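Local coordinates for uncharacterized protein (Trypanosoma cruzi, PDB 6NEY) that probably reads acetyl-lysine marks on histones or other chromatin proteins through its bromodomain, with a likely part in transcription, at residues A[17-22]-A[58-63]; A[21-26]-A[30-35]; A[87-92]-A[100-105]. One frame throughout, in Å; residues are numbered along the deposited sequence.

From the N terminus, helix 12-21 enters contact 1, which closes a 35-residue loop when 17-22 meets helix 56-64. Contact 2 nests inside that loop: 21-26, sharing S21 and L22 with contact 1, is joined to 30-35 across only three residues. Contact 3 comes later and in series, folding helix 97-124 back on helix 75-92 through a short turn. No pair of contacts crosses. Contact 3 lies about 12 Å from contact 2 and about 19 Å from contact 1, centre to centre, yet F105 reaches both L22 and F31, and I101 touches L30. Contact 1 pairs the first two bundle helices, contact 3 the last two, and contact 2 pins the loop between the first pair.

Contact 1: residues A[17-22]-A[58-63]; sequences ALVRSL and TAAEKA
V19 turns its isopropyl group onto a row of alanines, and this one side chain supplies most of the contact from its helix. Its CG1 branch lies anti to the backbone N (chi1 168°), which carries that methyl to the backbone of the facing helix: CG1 is 3.6 Å from the A60 N atom. The same methyl rests on two methyls, 3.8 Å from A60 CB and 3.9 Å from A59 CB. One turn further on, V19 CG2 approaches A63 CB more loosely, at 4.3 Å. The partners are all methyl-sized, and the backbones come correspondingly near, with V19 CA and A60 CA 5.6 Å apart. The short axes of 17-21 and 58-63 pass 8.9 Å from each other at 171°, so the pair is antiparallel, as expected for the first two bundle helices, Z and A, of the left-handed four-helix bromodomain fold. L77 of helix 75-92 also packs on V19, while L15 and V16 extend the first helix's contact to A63. No hydrogen bond bridges the segments. Polar chemistry stays local: S21 OG donates to L18 O over 2.6 Å, at a C=O...donor angle of 129°.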
ATOM      1  N   ALA A  17      -7.791   0.636   8.257  1.00 19.57           N
ATOM      2  CA  ALA A  17      -7.400  -0.550   9.050  1.00 19.93           C
ATOM      3  C   ALA A  17      -6.568  -1.492   8.175  1.00 19.10           C
ATOM      4  O   ALA A  17      -5.553  -2.019   8.686  1.00 19.22           O
ATOM      5  CB  ALA A  17      -8.623  -1.229   9.623  1.00 20.96           C
ATOM      6  N   LEU A  18      -7.011  -1.735   6.936  1.00 17.99           N
ATOM      7  CA  LEU A  18      -6.298  -2.617   5.970  1.00 19.82           C
ATOM      8  C   LEU A  18      -4.887  -2.069   5.714  1.00 20.48           C
ATOM      9  O   LEU A  18      -3.915  -2.823   5.787  1.00 18.74           O
ATOM     10  CB  LEU A  18      -7.095  -2.676   4.662  1.00 19.34           C
ATOM     11  CG  LEU A  18      -6.457  -3.498   3.546  1.00 20.68           C
ATOM     12  CD1 LEU A  18      -6.249  -4.935   3.987  1.00 22.63           C
ATOM     13  CD2 LEU A  18      -7.326  -3.426   2.300  1.00 21.39           C
ATOM     14  N   VAL A  19      -4.775  -0.777   5.423  1.00 19.01           N
ATOM     15  CA  VAL A  19      -3.440  -0.182   5.118  1.00 20.81           C
ATOM     16  C   VAL A  19      -2.558  -0.301   6.371  1.00 21.59           C
ATOM     17  O   VAL A  19      -1.392  -0.683   6.245  1.00 20.85           O
ATOM     18  CB  VAL A  19      -3.559   1.280   4.673  1.00 21.09           C
ATOM     19  CG1 VAL A  19      -2.187   1.925   4.650  1.00 22.47           C
ATOM     20  CG2 VAL A  19      -4.291   1.417   3.339  1.00 21.99           C
ATOM     21  N   ARG A  20      -3.099  -0.004   7.554  1.00 22.43           N
ATOM     22  CA  ARG A  20      -2.301  -0.020   8.799  1.00 24.41           C
ATOM     23  C   ARG A  20      -1.790  -1.442   9.020  1.00 23.43           C
ATOM     24  O   ARG A  20      -0.624  -1.596   9.495  1.00 22.69           O
ATOM     25  CB  ARG A  20      -3.131   0.512   9.969  1.00 25.96           C
ATOM     26  CG  ARG A  20      -3.424   1.999   9.827  1.00 29.97           C
ATOM     27  CD  ARG A  20      -4.033   2.599  11.081  1.00 33.48           C
ATOM     28  NE  ARG A  20      -3.079   2.560  12.177  1.00 37.63           N
ATOM     29  CZ  ARG A  20      -1.918   3.218  12.181  1.00 38.24           C
ATOM     30  N   SER A  21      -2.602  -2.433   8.647  1.00 20.92           N
ATOM     31  CA  SER A  21      -2.285  -3.871   8.829  1.00 21.95           C
ATOM     32  C   SER A  21      -1.067  -4.228   7.971  1.00 21.16           C
ATOM     33  O   SER A  21      -0.443  -5.242   8.277  1.00 22.48           O
ATOM     34  CB  SER A  21      -3.469  -4.782   8.553  1.00 21.04           C
ATOM     35  OG  SER A  21      -3.661  -5.029   7.163  1.00 21.81           O
ATOM     36  N   LEU A  22      -0.711  -3.406   6.970  1.00 20.41           N
ATOM     37  CA  LEU A  22       0.430  -3.713   6.067  1.00 20.95           C
ATOM     38  C   LEU A  22       1.751  -3.257   6.692  1.00 20.71           C
ATOM     39  O   LEU A  22       2.805  -3.655   6.173  1.00 20.76           O
ATOM     40  CB  LEU A  22       0.225  -3.086   4.690  1.00 20.20           C
ATOM     41  CG  LEU A  22      -1.105  -3.408   4.015  1.00 21.33           C
ATOM     42  CD1 LEU A  22      -1.174  -2.822   2.624  1.00 22.03           C
ATOM     43  CD2 LEU A  22      -1.379  -4.909   3.974  1.00 22.73           C
ATOM     44  N   THR A  58       1.108   7.725   3.696  1.00 26.02           N
ATOM     45  CA  THR A  58       0.432   8.378   2.545  1.00 27.59           C
ATOM     46  C   THR A  58      -0.766   7.546   2.065  1.00 25.68           C
ATOM     47  O   THR A  58      -1.822   8.138   1.779  1.00 26.25           O
ATOM     48  CB  THR A  58       1.458   8.645   1.444  1.00 30.17           C
ATOM     49  OG1 THR A  58       2.374   9.553   2.063  1.00 33.55           O
ATOM     50  CG2 THR A  58       0.848   9.201   0.179  1.00 34.67           C
ATOM     51  N   ALA A  59      -0.605   6.227   1.953  1.00 22.58           N
ATOM     52  CA  ALA A  59      -1.686   5.297   1.579  1.00 22.82           C
ATOM     53  C   ALA A  59      -2.793   5.384   2.631  1.00 22.05           C
ATOM     54  O   ALA A  59      -3.967   5.377   2.222  1.00 23.54           O
ATOM     55  CB  ALA A  59      -1.152   3.880   1.431  1.00 22.14           C
ATOM     56  N   ALA A  60      -2.452   5.449   3.916  1.00 21.74           N
ATOM     57  CA  ALA A  60      -3.452   5.451   5.010  1.00 23.86           C
ATOM     58  C   ALA A  60      -4.233   6.775   4.973  1.00 25.28           C
ATOM     59  O   ALA A  60      -5.441   6.757   5.209  1.00 23.19           O
ATOM     60  CB  ALA A  60      -2.814   5.216   6.348  1.00 24.18           C
ATOM     61  N   GLU A  61      -3.563   7.886   4.659  1.00 25.37           N
ATOM     62  CA  GLU A  61      -4.258   9.192   4.484  1.00 27.18           C
ATOM     63  C   GLU A  61      -5.157   9.138   3.234  1.00 26.40           C
ATOM     64  O   GLU A  61      -6.291   9.598   3.333  1.00 26.67           O
ATOM     65  CB  GLU A  61      -3.243  10.339   4.486  1.00 27.65           C
ATOM     66  CG  GLU A  61      -3.801  11.592   5.123  1.00 32.82           C
ATOM     67  N   LYS A  62      -4.714   8.540   2.127  1.00 26.05           N
ATOM     68  CA  LYS A  62      -5.543   8.389   0.900  1.00 26.96           C
ATOM     69  C   LYS A  62      -6.783   7.550   1.206  1.00 27.06           C
ATOM     70  O   LYS A  62      -7.852   7.919   0.730  1.00 29.68           O
ATOM     71  CB  LYS A  62      -4.742   7.779  -0.247  1.00 29.41           C
ATOM     72  CG  LYS A  62      -3.722   8.732  -0.846  1.00 31.97           C
ATOM     73  CD  LYS A  62      -2.927   8.150  -1.975  1.00 30.93           C
ATOM     74  CE  LYS A  62      -3.778   7.688  -3.138  1.00 32.62           C
ATOM     75  NZ  LYS A  62      -2.960   7.461  -4.355  1.00 32.85           N
ATOM     76  N   ALA A  63      -6.649   6.490   2.012  1.00 24.63           N
ATOM     77  CA  ALA A  63      -7.774   5.610   2.414  1.00 23.90           C
ATOM     78  C   ALA A  63      -8.825   6.417   3.174  1.00 23.93           C
ATOM     79  O   ALA A  63      -9.989   6.356   2.808  1.00 26.10           O
ATOM     80  CB  ALA A  63      -7.260   4.490   3.275  1.00 22.11           C
TER

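Contact 2: residues A[21-26]-A[30-35]; sequences SLDRPQ and LFSMDV
The hydroxyl of S32 donates to one carboxylate oxygen of D23, with 2.6 Å from OG to OD1. The approach is not flat: the hydroxyl stands 42° out of the carboxylate plane and meets OD1 from above it. Two torsions bring the groups together. CG of D23 is anti to its backbone N (chi1 -174°), extending the acid across the gap, while OG of S32 sits between its own backbone N and carbonyl carbon (chi1 44°). The second oxygen adds no bond, since D23 OD2 lies 3.5 Å from S32 OG at a poor angle. S32 CB lies against the same carboxylate, 3.0 Å from D23 OD1 and 3.3 Å from D23 OD2. The backbones approach most closely at this same pair, with D23 CA 6.2 Å from S32 CA. The contact is small, near the surface, and closes a short excursion of the chain at the start of the long ZA loop of the bromodomain fold. Beside it, R24 forms a salt bridge with D27 and a cation-pi contact with F108. Inward of the bond, D23 touches L56 of helix 56-64, L22 packs on I81 of helix 75-92, and F31 stacks with F105 of helix 97-124, so the excursion lies over the junction of three helices.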
ATOM      1  N   SER A  21      -2.602  -2.433   8.647  1.00 20.92           N
ATOM      2  CA  SER A  21      -2.285  -3.871   8.829  1.00 21.95           C
ATOM      3  C   SER A  21      -1.067  -4.228   7.971  1.00 21.16           C
ATOM      4  O   SER A  21      -0.443  -5.242   8.277  1.00 22.48           O
ATOM      5  CB  SER A  21      -3.469  -4.782   8.553  1.00 21.04           C
ATOM      6  OG  SER A  21      -3.661  -5.029   7.163  1.00 21.81           O
ATOM      7  N   LEU A  22      -0.711  -3.406   6.970  1.00 20.41           N
ATOM      8  CA  LEU A  22       0.430  -3.713   6.067  1.00 20.95           C
ATOM      9  C   LEU A  22       1.751  -3.257   6.692  1.00 20.71           C
ATOM     10  O   LEU A  22       2.805  -3.655   6.173  1.00 20.76           O
ATOM     11  CB  LEU A  22       0.225  -3.086   4.690  1.00 20.20           C
ATOM     12  CG  LEU A  22      -1.105  -3.408   4.015  1.00 21.33           C
ATOM     13  CD1 LEU A  22      -1.174  -2.822   2.624  1.00 22.03           C
ATOM     14  CD2 LEU A  22      -1.379  -4.909   3.974  1.00 22.73           C
ATOM     15  N   ASP A  23       1.719  -2.472   7.774  1.00 21.05           N
ATOM     16  CA  ASP A  23       2.953  -2.011   8.458  1.00 21.64           C
ATOM     17  C   ASP A  23       3.345  -3.082   9.488  1.00 22.88           C
ATOM     18  O   ASP A  23       2.800  -3.072  10.604  1.00 22.63           O
ATOM     19  CB  ASP A  23       2.754  -0.623   9.059  1.00 23.60           C
ATOM     20  CG  ASP A  23       3.997   0.015   9.659  1.00 29.08           C
ATOM     21  OD1 ASP A  23       5.125  -0.368   9.285  1.00 30.35           O
ATOM     22  OD2 ASP A  23       3.819   0.913  10.498  1.00 35.49           O
ATOM     23  N   ARG A  24       4.227  -3.995   9.096  1.00 20.60           N
ATOM     24  CA  ARG A  24       4.679  -5.132   9.930  1.00 20.84           C
ATOM     25  C   ARG A  24       5.997  -4.766  10.604  1.00 20.97           C
ATOM     26  O   ARG A  24       6.953  -4.304   9.965  1.00 18.31           O
ATOM     27  CB  ARG A  24       4.902  -6.381   9.073  1.00 21.01           C
ATOM     28  CG  ARG A  24       3.693  -6.785   8.245  1.00 21.43           C
ATOM     29  CD  ARG A  24       3.922  -8.153   7.644  1.00 21.39           C
ATOM     30  NE  ARG A  24       5.030  -8.161   6.680  1.00 21.82           N
ATOM     31  CZ  ARG A  24       5.452  -9.233   6.028  1.00 21.21           C
ATOM     32  NH1 ARG A  24       6.484  -9.142   5.203  1.00 20.76           N
ATOM     33  NH2 ARG A  24       4.853 -10.397   6.221  1.00 20.99           N
ATOM     34  N   PRO A  25       6.098  -5.007  11.926  1.00 20.80           N
ATOM     35  CA  PRO A  25       7.360  -4.825  12.643  1.00 21.80           C
ATOM     36  C   PRO A  25       8.554  -5.527  11.971  1.00 20.62           C
ATOM     37  O   PRO A  25       9.628  -4.964  11.963  1.00 18.49           O
ATOM     38  CB  PRO A  25       7.088  -5.481  14.009  1.00 22.64           C
ATOM     39  CG  PRO A  25       5.598  -5.438  14.178  1.00 23.28           C
ATOM     40  CD  PRO A  25       5.009  -5.480  12.793  1.00 22.76           C
ATOM     41  N   GLN A  26       8.341  -6.719  11.404  1.00 19.82           N
ATOM     42  CA  GLN A  26       9.418  -7.527  10.766  1.00 19.01           C
ATOM     43  C   GLN A  26      10.012  -6.779   9.562  1.00 17.95           C
ATOM     44  O   GLN A  26      11.155  -7.097   9.159  1.00 18.29           O
ATOM     45  CB  GLN A  26       8.902  -8.916  10.374  1.00 20.15           C
ATOM     46  CG  GLN A  26       7.856  -8.891   9.281  1.00 21.28           C
ATOM     47  CD  GLN A  26       7.585 -10.275   8.766  1.00 22.51           C
ATOM     48  OE1 GLN A  26       8.332 -10.791   7.927  1.00 25.17           O
ATOM     49  NE2 GLN A  26       6.512 -10.854   9.272  1.00 22.18           N
ATOM     50  N   LEU A  30      10.472  -0.146   6.593  1.00 20.93           N
ATOM     51  CA  LEU A  30      10.920   0.099   5.201  1.00 22.53           C
ATOM     52  C   LEU A  30       9.833   0.873   4.446  1.00 20.84           C
ATOM     53  O   LEU A  30      10.176   1.804   3.728  1.00 21.21           O
ATOM     54  CB  LEU A  30      11.230  -1.253   4.556  1.00 23.12           C
ATOM     55  CG  LEU A  30      11.793  -1.256   3.141  1.00 26.59           C
ATOM     56  CD1 LEU A  30      12.987  -0.314   2.991  1.00 28.41           C
ATOM     57  CD2 LEU A  30      12.209  -2.686   2.784  1.00 25.16           C
ATOM     58  N   PHE A  31       8.559   0.535   4.645  1.00 19.71           N
ATOM     59  CA  PHE A  31       7.434   1.134   3.889  1.00 20.61           C
ATOM     60  C   PHE A  31       6.648   2.113   4.759  1.00 21.01           C
ATOM     61  O   PHE A  31       5.696   2.711   4.242  1.00 23.95           O
ATOM     62  CB  PHE A  31       6.596   0.008   3.267  1.00 20.43           C
ATOM     63  CG  PHE A  31       7.440  -0.832   2.349  1.00 21.18           C
ATOM     64  CD1 PHE A  31       7.919  -0.288   1.167  1.00 20.86           C
ATOM     65  CD2 PHE A  31       7.832  -2.114   2.707  1.00 20.55           C
ATOM     66  CE1 PHE A  31       8.726  -1.033   0.319  1.00 21.50           C
ATOM     67  CE2 PHE A  31       8.668  -2.842   1.871  1.00 20.51           C
ATOM     68  CZ  PHE A  31       9.105  -2.306   0.686  1.00 20.23           C
ATOM     69  N   SER A  32       6.965   2.257   6.043  1.00 21.56           N
ATOM     70  CA  SER A  32       6.124   3.109   6.922  1.00 26.00           C
ATOM     71  C   SER A  32       6.891   4.381   7.277  1.00 31.22           C
ATOM     72  O   SER A  32       6.229   5.361   7.620  1.00 30.73           O
ATOM     73  CB  SER A  32       5.652   2.382   8.127  1.00 26.69           C
ATOM     74  OG  SER A  32       6.701   1.618   8.716  1.00 26.25           O
ATOM     75  N   MET A  33       8.224   4.350   7.172  1.00 34.19           N
ATOM     76  CA  MET A  33       9.081   5.533   7.439  1.00 36.85           C
ATOM     77  C   MET A  33       8.793   6.592   6.374  1.00 36.66           C
ATOM     78  O   MET A  33       8.433   6.235   5.222  1.00 36.19           O
ATOM     79  CB  MET A  33      10.579   5.186   7.478  1.00 38.54           C
ATOM     80  CG  MET A  33      11.275   5.096   6.129  1.00 39.69           C
ATOM     81  SD  MET A  33      13.100   4.918   6.323  1.00 44.08           S
ATOM     82  CE  MET A  33      13.281   3.134   6.340  1.00 42.60           C
ATOM     83  N   ASP A  34       8.918   7.859   6.763  1.00 37.21           N
ATOM     84  CA  ASP A  34       8.841   9.020   5.840  1.00 36.85           C
ATOM     85  C   ASP A  34      10.273   9.295   5.355  1.00 36.61           C
ATOM     86  O   ASP A  34      11.048   9.925   6.125  1.00 39.79           O
ATOM     87  CB  ASP A  34       8.186  10.198   6.556  1.00 41.33           C
ATOM     88  CG  ASP A  34       7.946  11.416   5.686  1.00 44.46           C
ATOM     89  OD1 ASP A  34       8.554  11.496   4.594  1.00 47.39           O
ATOM     90  OD2 ASP A  34       7.148  12.277   6.115  1.00 47.41           O
ATOM     91  N   VAL A  35      10.628   8.799   4.167  1.00 35.58           N
ATOM     92  CA  VAL A  35      12.056   8.633   3.741  1.00 38.78           C
ATOM     93  C   VAL A  35      12.749   9.987   3.903  1.00 39.41           C
ATOM     94  O   VAL A  35      13.784  10.063   4.592  1.00 42.31           O
ATOM     95  CB  VAL A  35      12.160   8.098   2.296  1.00 39.09           C
ATOM     96  CG1 VAL A  35      13.575   8.175   1.726  1.00 38.82           C
ATOM     97  CG2 VAL A  35      11.620   6.671   2.196  1.00 42.77           C
TER

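Contact 3: residues A[87-92]-A[100-105]; sequences NCYRFN and NIAERF
Apolar contact centres on the methyl of A102, which meets two side chains from helix 75-92. The ring of Y89 reaches it obliquely, with CE1 3.6 Å and CZ 3.9 Å from A102 CB, and C88 adds its sulfur, SG being 4.0 Å from the same methyl. With chi1 at -179° the sulfur swings opposite its own amide nitrogen, toward A102. Close approach without a hydrogen bond forms a second group. The phenol oxygen of Y89 lies against the backbone and root of E103, 3.2 Å from its CA and 3.3 Å from its CB. It is also 3.2 Å from E103 N, but the angle is too poor for a hydrogen bond. The helices carry these groups on axes 10.0 Å apart, nearly antiparallel at 170°, with C88 and A102 the closest CA pair. This is the hairpin of the last two helices of a bromodomain, joined by the short BC loop; A99 extends the Y89 contact, and F105 packs on I81 of helix 75-92. With no hydrogen bond or salt bridge across the segments, pairing here relies on shape and van der Waals contact, the small A102 letting a tyrosine ring lie close to the opposing backbone.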
ATOM      1  N   ASN A  87      10.078   1.437  -5.937  1.00 29.69           N
ATOM      2  CA  ASN A  87      10.971   2.523  -5.446  1.00 30.64           C
ATOM      3  C   ASN A  87      12.061   1.969  -4.521  1.00 30.54           C
ATOM      4  O   ASN A  87      13.213   2.433  -4.603  1.00 31.93           O
ATOM      5  CB  ASN A  87      10.174   3.619  -4.749  1.00 31.48           C
ATOM      6  CG  ASN A  87       9.438   4.491  -5.748  1.00 30.43           C
ATOM      7  OD1 ASN A  87       9.592   4.331  -6.960  1.00 31.87           O
ATOM      8  ND2 ASN A  87       8.627   5.402  -5.237  1.00 31.45           N
ATOM      9  N   CYS A  88      11.722   1.008  -3.667  1.00 28.62           N
ATOM     10  CA  CYS A  88      12.700   0.317  -2.805  1.00 26.78           C
ATOM     11  C   CYS A  88      13.749  -0.384  -3.684  1.00 25.45           C
ATOM     12  O   CYS A  88      14.948  -0.230  -3.413  1.00 26.38           O
ATOM     13  CB  CYS A  88      11.980  -0.625  -1.855  1.00 26.73           C
ATOM     14  SG  CYS A  88      13.110  -1.479  -0.747  1.00 29.00           S
ATOM     15  N   TYR A  89      13.325  -1.103  -4.715  1.00 25.08           N
ATOM     16  CA  TYR A  89      14.222  -1.867  -5.619  1.00 24.84           C
ATOM     17  C   TYR A  89      15.089  -0.901  -6.425  1.00 28.93           C
ATOM     18  O   TYR A  89      16.306  -1.136  -6.541  1.00 31.06           O
ATOM     19  CB  TYR A  89      13.449  -2.746  -6.597  1.00 25.69           C
ATOM     20  CG  TYR A  89      12.702  -3.901  -5.978  1.00 22.46           C
ATOM     21  CD1 TYR A  89      13.219  -4.631  -4.918  1.00 22.42           C
ATOM     22  CD2 TYR A  89      11.497  -4.304  -6.524  1.00 22.22           C
ATOM     23  CE1 TYR A  89      12.520  -5.703  -4.376  1.00 22.26           C
ATOM     24  CE2 TYR A  89      10.790  -5.367  -5.996  1.00 21.50           C
ATOM     25  CZ  TYR A  89      11.294  -6.060  -4.919  1.00 21.28           C
ATOM     26  OH  TYR A  89      10.572  -7.102  -4.420  1.00 23.73           O
ATOM     27  N   ARG A  90      14.484   0.160  -6.943  1.00 30.72           N
ATOM     28  CA  ARG A  90      15.192   1.109  -7.846  1.00 35.53           C
ATOM     29  C   ARG A  90      16.239   1.876  -7.025  1.00 35.67           C
ATOM     30  O   ARG A  90      17.346   2.099  -7.561  1.00 36.24           O
ATOM     31  CB  ARG A  90      14.176   1.996  -8.573  1.00 35.70           C
ATOM     32  CG  ARG A  90      13.597   1.346  -9.825  1.00 41.16           C
ATOM     33  N   PHE A  91      15.942   2.200  -5.762  1.00 35.94           N
ATOM     34  CA  PHE A  91      16.821   3.039  -4.908  1.00 35.67           C
ATOM     35  C   PHE A  91      17.842   2.190  -4.138  1.00 35.97           C
ATOM     36  O   PHE A  91      19.014   2.602  -4.123  1.00 32.93           O
ATOM     37  CB  PHE A  91      16.016   3.951  -3.982  1.00 36.51           C
ATOM     38  CG  PHE A  91      16.859   5.081  -3.444  1.00 39.13           C
ATOM     39  CD1 PHE A  91      17.228   6.136  -4.266  1.00 37.95           C
ATOM     40  CD2 PHE A  91      17.368   5.039  -2.156  1.00 36.14           C
ATOM     41  CE1 PHE A  91      18.023   7.165  -3.782  1.00 37.77           C
ATOM     42  CE2 PHE A  91      18.166   6.068  -1.675  1.00 39.86           C
ATOM     43  CZ  PHE A  91      18.490   7.130  -2.489  1.00 36.91           C
ATOM     44  N   ASN A  92      17.434   1.066  -3.530  1.00 32.89           N
ATOM     45  CA  ASN A  92      18.283   0.226  -2.634  1.00 31.80           C
ATOM     46  C   ASN A  92      18.833  -0.991  -3.386  1.00 30.51           C
ATOM     47  O   ASN A  92      19.711  -1.678  -2.815  1.00 32.00           O
ATOM     48  CB  ASN A  92      17.516  -0.290  -1.417  1.00 34.41           C
ATOM     49  CG  ASN A  92      16.930   0.819  -0.578  1.00 36.66           C
ATOM     50  OD1 ASN A  92      15.773   0.747  -0.155  1.00 38.38           O
ATOM     51  ND2 ASN A  92      17.721   1.846  -0.336  1.00 40.29           N
ATOM     52  N   ASN A 100      14.795  -8.317  -0.068  1.00 19.23           N
ATOM     53  CA  ASN A 100      14.115  -9.565   0.400  1.00 19.88           C
ATOM     54  C   ASN A 100      12.870  -9.161   1.181  1.00 19.69           C
ATOM     55  O   ASN A 100      11.831  -9.792   1.025  1.00 19.64           O
ATOM     56  CB  ASN A 100      15.011 -10.448   1.271  1.00 22.62           C
ATOM     57  CG  ASN A 100      16.160 -11.057   0.492  1.00 25.20           C
ATOM     58  OD1 ASN A 100      16.149 -11.043  -0.744  1.00 22.22           O
ATOM     59  ND2 ASN A 100      17.115 -11.629   1.212  1.00 25.70           N
ATOM     60  N   ILE A 101      12.980  -8.138   2.026  1.00 19.52           N
ATOM     61  CA  ILE A 101      11.796  -7.617   2.755  1.00 18.44           C
ATOM     62  C   ILE A 101      10.784  -7.111   1.730  1.00 17.73           C
ATOM     63  O   ILE A 101       9.624  -7.395   1.888  1.00 18.89           O
ATOM     64  CB  ILE A 101      12.187  -6.522   3.760  1.00 18.10           C
ATOM     65  CG1 ILE A 101      12.963  -7.117   4.940  1.00 19.54           C
ATOM     66  CG2 ILE A 101      10.950  -5.753   4.201  1.00 18.17           C
ATOM     67  CD1 ILE A 101      13.648  -6.069   5.815  1.00 19.50           C
ATOM     68  N   ALA A 102      11.202  -6.312   0.750  1.00 17.86           N
ATOM     69  CA  ALA A 102      10.258  -5.714  -0.223  1.00 19.33           C
ATOM     70  C   ALA A 102       9.453  -6.823  -0.912  1.00 18.53           C
ATOM     71  O   ALA A 102       8.208  -6.661  -1.051  1.00 18.29           O
ATOM     72  CB  ALA A 102      10.972  -4.869  -1.243  1.00 18.59           C
ATOM     73  N   GLU A 103      10.112  -7.894  -1.347  1.00 20.43           N
ATOM     74  CA  GLU A 103       9.416  -8.979  -2.107  1.00 21.54           C
ATOM     75  C   GLU A 103       8.470  -9.739  -1.154  1.00 21.12           C
ATOM     76  O   GLU A 103       7.326 -10.062  -1.573  1.00 20.64           O
ATOM     77  CB  GLU A 103      10.379  -9.952  -2.803  1.00 21.88           C
ATOM     78  CG  GLU A 103       9.629 -10.849  -3.781  1.00 22.88           C
ATOM     79  CD  GLU A 103      10.463 -11.785  -4.637  1.00 25.02           C
ATOM     80  OE1 GLU A 103      11.661 -11.943  -4.358  1.00 25.80           O
ATOM     81  OE2 GLU A 103       9.867 -12.408  -5.542  1.00 25.65           O
ATOM     82  N   ARG A 104       8.865  -9.970   0.095  1.00 19.90           N
ATOM     83  CA  ARG A 104       7.951 -10.655   1.050  1.00 19.76           C
ATOM     84  C   ARG A 104       6.766  -9.724   1.353  1.00 19.19           C
ATOM     85  O   ARG A 104       5.610 -10.217   1.488  1.00 18.01           O
ATOM     86  CB  ARG A 104       8.679 -11.055   2.333  1.00 21.96           C
ATOM     87  CG  ARG A 104       9.648 -12.219   2.183  1.00 22.15           C
ATOM     88  CD  ARG A 104      10.099 -12.692   3.556  1.00 23.70           C
ATOM     89  NE  ARG A 104      10.819 -11.667   4.295  1.00 21.50           N
ATOM     90  CZ  ARG A 104      12.140 -11.492   4.306  1.00 24.00           C
ATOM     91  NH1 ARG A 104      12.677 -10.526   5.044  1.00 23.58           N
ATOM     92  NH2 ARG A 104      12.933 -12.298   3.629  1.00 25.41           N
ATOM     93  N   PHE A 105       7.035  -8.426   1.510  1.00 18.60           N
ATOM     94  CA  PHE A 105       6.020  -7.390   1.813  1.00 18.82           C
ATOM     95  C   PHE A 105       5.004  -7.334   0.667  1.00 18.44           C
ATOM     96  O   PHE A 105       3.787  -7.317   0.929  1.00 17.74           O
ATOM     97  CB  PHE A 105       6.667  -6.026   2.045  1.00 19.26           C
ATOM     98  CG  PHE A 105       5.694  -4.881   2.016  1.00 20.16           C
ATOM     99  CD1 PHE A 105       4.864  -4.641   3.097  1.00 20.77           C
ATOM    100  CD2 PHE A 105       5.589  -4.051   0.901  1.00 22.52           C
ATOM    101  CE1 PHE A 105       3.959  -3.593   3.076  1.00 21.13           C
ATOM    102  CE2 PHE A 105       4.670  -3.010   0.885  1.00 22.06           C
ATOM    103  CZ  PHE A 105       3.867  -2.780   1.971  1.00 21.82           C
TER